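Whirlin (Mus musculus, PDB 6FDD) serves as a scaffold of the USH2 complex in hearing and vision, needed for elongation and maintenance of hair-cell stereocilia. Local coordinates at residues L33-V47 against I69-V82. Sequence-based numbering, arbitrary orientation. Where two conformers were deposited one is given.
Sequences LAQYRGGTISVEAMV and IISPQDLDRFDHLV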
loop_
_atom_site.group_PDB
_atom_site.type_symbol
_atom_site.label_atom_id
_atom_site.label_comp_id
_atom_site.label_asym_id
_atom_site.label_seq_id
_atom_site.Cartn_x
_atom_site.Cartn_y
_atom_site.Cartn_z
ATOM N N LEU A 33 3.789 -0.400 -5.412
ATOM C CA LEU A 33 4.066 -1.701 -4.792
ATOM C C LEU A 33 5.153 -2.473 -5.574
ATOM O O LEU A 33 6.049 -3.050 -4.962
ATOM C CB LEU A 33 2.758 -2.490 -4.732
ATOM C CG LEU A 33 1.966 -2.437 -3.393
ATOM C CD1 LEU A 33 1.782 -1.023 -2.852
ATOM C CD2 LEU A 33 0.613 -3.071 -3.560
ATOM N N ALA A 34 5.116 -2.405 -6.934
ATOM C CA ALA A 34 6.104 -3.069 -7.790
ATOM C C ALA A 34 7.461 -2.391 -7.694
ATOM O O ALA A 34 8.481 -3.080 -7.732
ATOM C CB ALA A 34 5.621 -3.125 -9.234
ATOM N N GLN A 35 7.485 -1.046 -7.546
ATOM C CA GLN A 35 8.738 -0.289 -7.391
ATOM C C GLN A 35 9.387 -0.663 -6.052
ATOM O O GLN A 35 10.608 -0.776 -5.971
ATOM C CB GLN A 35 8.465 1.236 -7.451
ATOM C CG GLN A 35 8.077 1.755 -8.844
ATOM C CD GLN A 35 9.199 1.747 -9.862
ATOM O OE1 GLN A 35 10.209 2.415 -9.710
ATOM N NE2 GLN A 35 9.027 1.032 -10.954
ATOM N N TYR A 36 8.560 -0.846 -5.012
ATOM C CA TYR A 36 9.029 -1.258 -3.691
ATOM C C TYR A 36 9.565 -2.713 -3.780
ATOM O O TYR A 36 10.696 -2.958 -3.392
ATOM C CB TYR A 36 7.905 -1.181 -2.660
ATOM C CG TYR A 36 8.202 -1.954 -1.390
ATOM C CD1 TYR A 36 9.219 -1.550 -0.526
ATOM C CD2 TYR A 36 7.500 -3.119 -1.078
ATOM C CE1 TYR A 36 9.531 -2.291 0.615
ATOM C CE2 TYR A 36 7.795 -3.859 0.066
ATOM C CZ TYR A 36 8.810 -3.442 0.906
ATOM O OH TYR A 36 9.080 -4.172 2.032
ATOM N N ARG A 37 8.782 -3.623 -4.356
ATOM C CA ARG A 37 9.178 -5.043 -4.490
ATOM C C ARG A 37 10.457 -5.208 -5.310
ATOM O O ARG A 37 11.293 -6.039 -4.959
ATOM C CB ARG A 37 8.016 -5.855 -5.093
ATOM C CG ARG A 37 7.519 -6.990 -4.214
ATOM C CD ARG A 37 6.157 -7.473 -4.661
ATOM N NE ARG A 37 6.175 -8.859 -5.131
ATOM C CZ ARG A 37 5.970 -9.915 -4.351
ATOM N NH1 ARG A 37 5.756 -9.755 -3.049
ATOM N NH2 ARG A 37 5.992 -11.138 -4.861
ATOM N N GLY A 38 10.639 -4.347 -6.320
ATOM C CA GLY A 38 11.803 -4.310 -7.200
ATOM C C GLY A 38 13.043 -3.690 -6.587
ATOM O O GLY A 38 14.102 -3.698 -7.209
ATOM N N GLY A 39 12.901 -3.106 -5.386
ATOM C CA GLY A 39 14.002 -2.482 -4.659
ATOM C C GLY A 39 14.344 -1.052 -5.046
ATOM O O GLY A 39 15.346 -0.516 -4.554
ATOM N N THR A 40 13.542 -0.425 -5.934
ATOM C CA THR A 40 13.805 0.942 -6.431
ATOM C C THR A 40 13.535 1.977 -5.358
ATOM O O THR A 40 14.233 2.992 -5.300
ATOM C CB THR A 40 12.956 1.242 -7.686
ATOM O OG1 THR A 40 13.239 0.242 -8.653
ATOM C CG2 THR A 40 13.258 2.608 -8.290
ATOM N N ILE A 41 12.514 1.738 -4.529
ATOM C CA ILE A 41 12.113 2.683 -3.472
ATOM C C ILE A 41 12.037 1.982 -2.109
ATOM O O ILE A 41 11.744 0.790 -2.035
ATOM C CB ILE A 41 10.776 3.424 -3.828
ATOM C CG1 ILE A 41 9.558 2.479 -3.811
ATOM C CG2 ILE A 41 10.906 4.189 -5.189
ATOM C CD1 ILE A 41 8.159 3.148 -4.079
ATOM N N SER A 42 12.298 2.738 -1.044
ATOM C CA SER A 42 12.194 2.240 0.329
ATOM C C SER A 42 10.732 2.009 0.705
ATOM O O SER A 42 9.836 2.569 0.084
ATOM C CB SER A 42 12.788 3.265 1.298
ATOM O OG SER A 42 11.976 4.427 1.327
ATOM N N VAL A 43 10.491 1.225 1.786
ATOM C CA VAL A 43 9.133 1.027 2.302
ATOM C C VAL A 43 8.507 2.413 2.673
ATOM O O VAL A 43 7.320 2.619 2.458
ATOM C CB VAL A 43 9.088 0.011 3.491
ATOM C CG1 VAL A 43 9.855 0.520 4.716
ATOM C CG2 VAL A 43 7.654 -0.359 3.845
ATOM N N GLU A 44 9.327 3.352 3.187
ATOM C CA GLU A 44 8.845 4.688 3.567
ATOM C C GLU A 44 8.421 5.494 2.355
ATOM O O GLU A 44 7.357 6.112 2.385
ATOM C CB GLU A 44 9.906 5.464 4.361
ATOM C CG GLU A 44 10.228 4.862 5.721
ATOM C CD GLU A 44 11.314 3.804 5.720
ATOM O OE1 GLU A 44 11.947 3.584 4.658
ATOM O OE2 GLU A 44 11.587 3.252 6.805
ATOM N N ALA A 45 9.231 5.483 1.272
ATOM C CA ALA A 45 8.866 6.215 0.048
ATOM C C ALA A 45 7.552 5.640 -0.506
ATOM O O ALA A 45 6.671 6.398 -0.939
ATOM C CB ALA A 45 9.982 6.136 -0.975
HETATM N N MSE A 46 7.395 4.304 -0.427
HETATM C CA MSE A 46 6.172 3.647 -0.892
HETATM C C MSE A 46 4.963 4.086 -0.060
HETATM O O MSE A 46 3.898 4.403 -0.618
HETATM C CB MSE A 46 6.340 2.112 -0.857
HETATM C CG MSE A 46 5.202 1.379 -1.562
HETATM SE SE MSE A 46 4.927 -0.381 -0.782
HETATM C CE MSE A 46 4.304 0.157 1.038
ATOM N N VAL A 47 5.115 4.103 1.284
ATOM C CA VAL A 47 4.048 4.513 2.186
ATOM C C VAL A 47 3.613 5.958 1.876
ATOM O O VAL A 47 2.411 6.230 1.792
ATOM C CB VAL A 47 4.477 4.323 3.659
ATOM C CG1 VAL A 47 3.600 5.134 4.608
ATOM C CG2 VAL A 47 4.445 2.830 4.032
ATOM N N ILE A 69 1.603 -7.893 2.406
ATOM C CA ILE A 69 2.411 -8.230 1.235
ATOM C C ILE A 69 3.838 -7.631 1.261
ATOM O O ILE A 69 4.635 -7.974 0.386
ATOM C CB ILE A 69 1.660 -7.916 -0.103
ATOM C CG1 ILE A 69 1.299 -6.423 -0.271
ATOM C CG2 ILE A 69 0.409 -8.792 -0.246
ATOM C CD1 ILE A 69 2.345 -5.565 -0.955
ATOM N N ILE A 70 4.170 -6.769 2.245
ATOM C CA ILE A 70 5.515 -6.180 2.345
ATOM C C ILE A 70 6.518 -7.166 3.009
ATOM O O ILE A 70 6.088 -8.085 3.714
ATOM C CB ILE A 70 5.530 -4.761 2.997
ATOM C CG1 ILE A 70 5.242 -4.797 4.506
ATOM C CG2 ILE A 70 4.605 -3.774 2.277
ATOM C CD1 ILE A 70 6.345 -4.245 5.280
ATOM N N SER A 71 7.845 -6.971 2.783
ATOM C CA SER A 71 8.886 -7.851 3.328
ATOM C C SER A 71 8.855 -7.873 4.864
ATOM O O SER A 71 8.795 -6.802 5.470
ATOM C CB SER A 71 10.265 -7.429 2.834
ATOM O OG SER A 71 11.277 -8.269 3.359
ATOM N N PRO A 72 8.882 -9.068 5.514
ATOM C CA PRO A 72 8.841 -9.116 6.993
ATOM C C PRO A 72 9.871 -8.243 7.713
ATOM O O PRO A 72 9.549 -7.679 8.759
ATOM C CB PRO A 72 9.045 -10.604 7.305
ATOM C CG PRO A 72 8.539 -11.304 6.102
ATOM C CD PRO A 72 8.931 -10.430 4.940
ATOM N N GLN A 73 11.084 -8.086 7.136
ATOM C CA GLN A 73 12.140 -7.245 7.700
ATOM C C GLN A 73 11.770 -5.729 7.671
ATOM O O GLN A 73 12.409 -4.933 8.357
ATOM C CB GLN A 73 13.489 -7.503 7.001
ATOM C CG GLN A 73 13.551 -7.024 5.538
ATOM C CD GLN A 73 14.943 -7.031 4.927
ATOM O OE1 GLN A 73 15.114 -7.350 3.748
ATOM N NE2 GLN A 73 15.969 -6.641 5.685
ATOM N N ASP A 74 10.753 -5.351 6.883
ATOM C CA ASP A 74 10.296 -3.949 6.769
ATOM C C ASP A 74 9.033 -3.637 7.576
ATOM O O ASP A 74 8.571 -2.488 7.555
ATOM C CB ASP A 74 10.074 -3.581 5.283
ATOM C CG ASP A 74 11.350 -3.415 4.486
ATOM O OD1 ASP A 74 12.445 -3.396 5.103
ATOM O OD2 ASP A 74 11.265 -3.328 3.240
ATOM N N LEU A 75 8.457 -4.648 8.281
ATOM C CA LEU A 75 7.212 -4.452 9.035
ATOM C C LEU A 75 7.298 -3.373 10.113
ATOM O O LEU A 75 6.386 -2.559 10.204
ATOM C CB LEU A 75 6.667 -5.771 9.627
ATOM C CG LEU A 75 6.022 -6.705 8.609
ATOM C CD1 LEU A 75 5.787 -8.086 9.202
ATOM C CD2 LEU A 75 4.700 -6.138 8.096
ATOM N N ASP A 76 8.392 -3.336 10.885
ATOM C CA ASP A 76 8.548 -2.330 11.948
ATOM C C ASP A 76 8.637 -0.920 11.360
ATOM O O ASP A 76 7.971 -0.020 11.871
ATOM C CB ASP A 76 9.752 -2.640 12.847
ATOM C CG ASP A 76 9.624 -3.909 13.682
ATOM O OD1 ASP A 76 8.493 -4.441 13.800
ATOM O OD2 ASP A 76 10.651 -4.365 14.219
ATOM N N ARG A 77 9.396 -0.747 10.250
ATOM C CA ARG A 77 9.474 0.548 9.564
ATOM C C ARG A 77 8.098 0.945 9.015
ATOM O O ARG A 77 7.668 2.087 9.206
ATOM C CB ARG A 77 10.531 0.514 8.464
ATOM C CG ARG A 77 11.953 0.606 9.012
ATOM C CD ARG A 77 12.978 0.086 8.031
ATOM N NE ARG A 77 12.998 0.891 6.807
ATOM C CZ ARG A 77 13.718 0.616 5.726
ATOM N NH1 ARG A 77 14.505 -0.456 5.697
ATOM N NH2 ARG A 77 13.660 1.408 4.667
ATOM N N PHE A 78 7.365 -0.018 8.407
ATOM C CA PHE A 78 6.016 0.230 7.888
ATOM C C PHE A 78 5.078 0.710 9.010
ATOM O O PHE A 78 4.409 1.742 8.860
ATOM C CB PHE A 78 5.463 -1.041 7.201
ATOM C CG PHE A 78 4.091 -0.902 6.575
ATOM C CD1 PHE A 78 2.940 -1.137 7.317
ATOM C CD2 PHE A 78 3.951 -0.560 5.232
ATOM C CE1 PHE A 78 1.675 -1.017 6.737
ATOM C CE2 PHE A 78 2.685 -0.464 4.645
ATOM C CZ PHE A 78 1.556 -0.687 5.399
ATOM N N ASP A 79 5.052 -0.023 10.144
ATOM C CA ASP A 79 4.216 0.284 11.311
ATOM C C ASP A 79 4.577 1.629 11.948
ATOM O O ASP A 79 3.707 2.289 12.496
ATOM C CB ASP A 79 4.312 -0.842 12.354
ATOM C CG ASP A 79 3.671 -2.148 11.916
ATOM O OD1 ASP A 79 2.866 -2.125 10.951
ATOM O OD2 ASP A 79 3.965 -3.195 12.543
ATOM N N HIS A 80 5.846 2.047 11.839
ATOM C CA HIS A 80 6.274 3.328 12.395
ATOM C C HIS A 80 5.615 4.523 11.678
ATOM O O HIS A 80 5.425 5.572 12.302
ATOM C CB HIS A 80 7.797 3.437 12.403
ATOM C CG HIS A 80 8.336 4.494 13.325
ATOM N ND1 HIS A 80 7.952 4.562 14.666
ATOM C CD2 HIS A 80 9.235 5.475 13.080
ATOM C CE1 HIS A 80 8.620 5.584 15.180
ATOM N NE2 HIS A 80 9.414 6.156 14.272
ATOM N N LEU A 81 5.193 4.340 10.399
ATOM C CA LEU A 81 4.523 5.406 9.627
ATOM C C LEU A 81 3.037 5.177 9.436
ATOM O O LEU A 81 2.291 6.142 9.282
ATOM C CB LEU A 81 5.179 5.597 8.245
ATOM C CG LEU A 81 6.633 6.077 8.200
ATOM C CD1 LEU A 81 7.035 6.372 6.762
ATOM C CD2 LEU A 81 6.852 7.330 9.050
ATOM N N VAL A 82 2.607 3.903 9.403
ATOM C CA VAL A 82 1.213 3.515 9.160
ATOM C C VAL A 82 0.583 3.058 10.462
ATOM O O VAL A 82 0.982 2.025 11.010
ATOM C CB VAL A 82 1.098 2.419 8.059
ATOM C CG1 VAL A 82 -0.356 2.008 7.817
ATOM C CG2 VAL A 82 1.766 2.859 6.758
HETATM O O HOH W 1 12.265 -0.907 2.295
HETATM O O HOH W 2 9.631 3.753 8.657
#
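Tyr36 and Asp74 meet where residues 69-74 pack on the end of helix 23-37 and helix 75-81 packs on helix 43-53, in the all-helical HHD2 domain of whirlin. Tyr36 OH donates to Asp74 OD2 at 2.6 Å, approaching from the carboxylate's anti side; the same hydroxyl accepts from Ser71 N at 3.2 Å, and thus holds Ser71 and Asp74, just before Leu75, at two points. With CG anti to the backbone N (chi1 164°), the tyrosine ring reaches across to these residues, and its CE2 packs on Ile70 CB. A phenylalanine in its place would probably leave Asp74 OD2 and Ser71 N without this shared mate. Asp74 OD2 also accepts from a water that takes the N-H of Val43, in the first turn after the N-cap Ser42.

Farther along, Arg77 grips Glu44 side-on: NE reaches OE2 at 2.8 Å and NH2 reaches OE1 at 2.8 Å, both N-H directions being nearly straight and the two flat groups nearly coplanar. Glu44 can turn to this pairing because its chain bends at chi2, while Val43 CG1 lies over one face of the guanidinium. A second water links Glu44 OE2 to Arg77 O.

Beside these polar contacts, Val47 and Phe78 form an apolar patch. Val47 CG2 lies 3.6 Å from Phe78 CD2, and Val47 CG1 touches Val82 CG2; Leu63 of helix 62-67 also touches Val82. Residues 43-47 of helix 43-53 cross helix 75-81 at -35°, their axes 9.6 Å apart at closest, within the all-helical fold of this harmonin-homology domain.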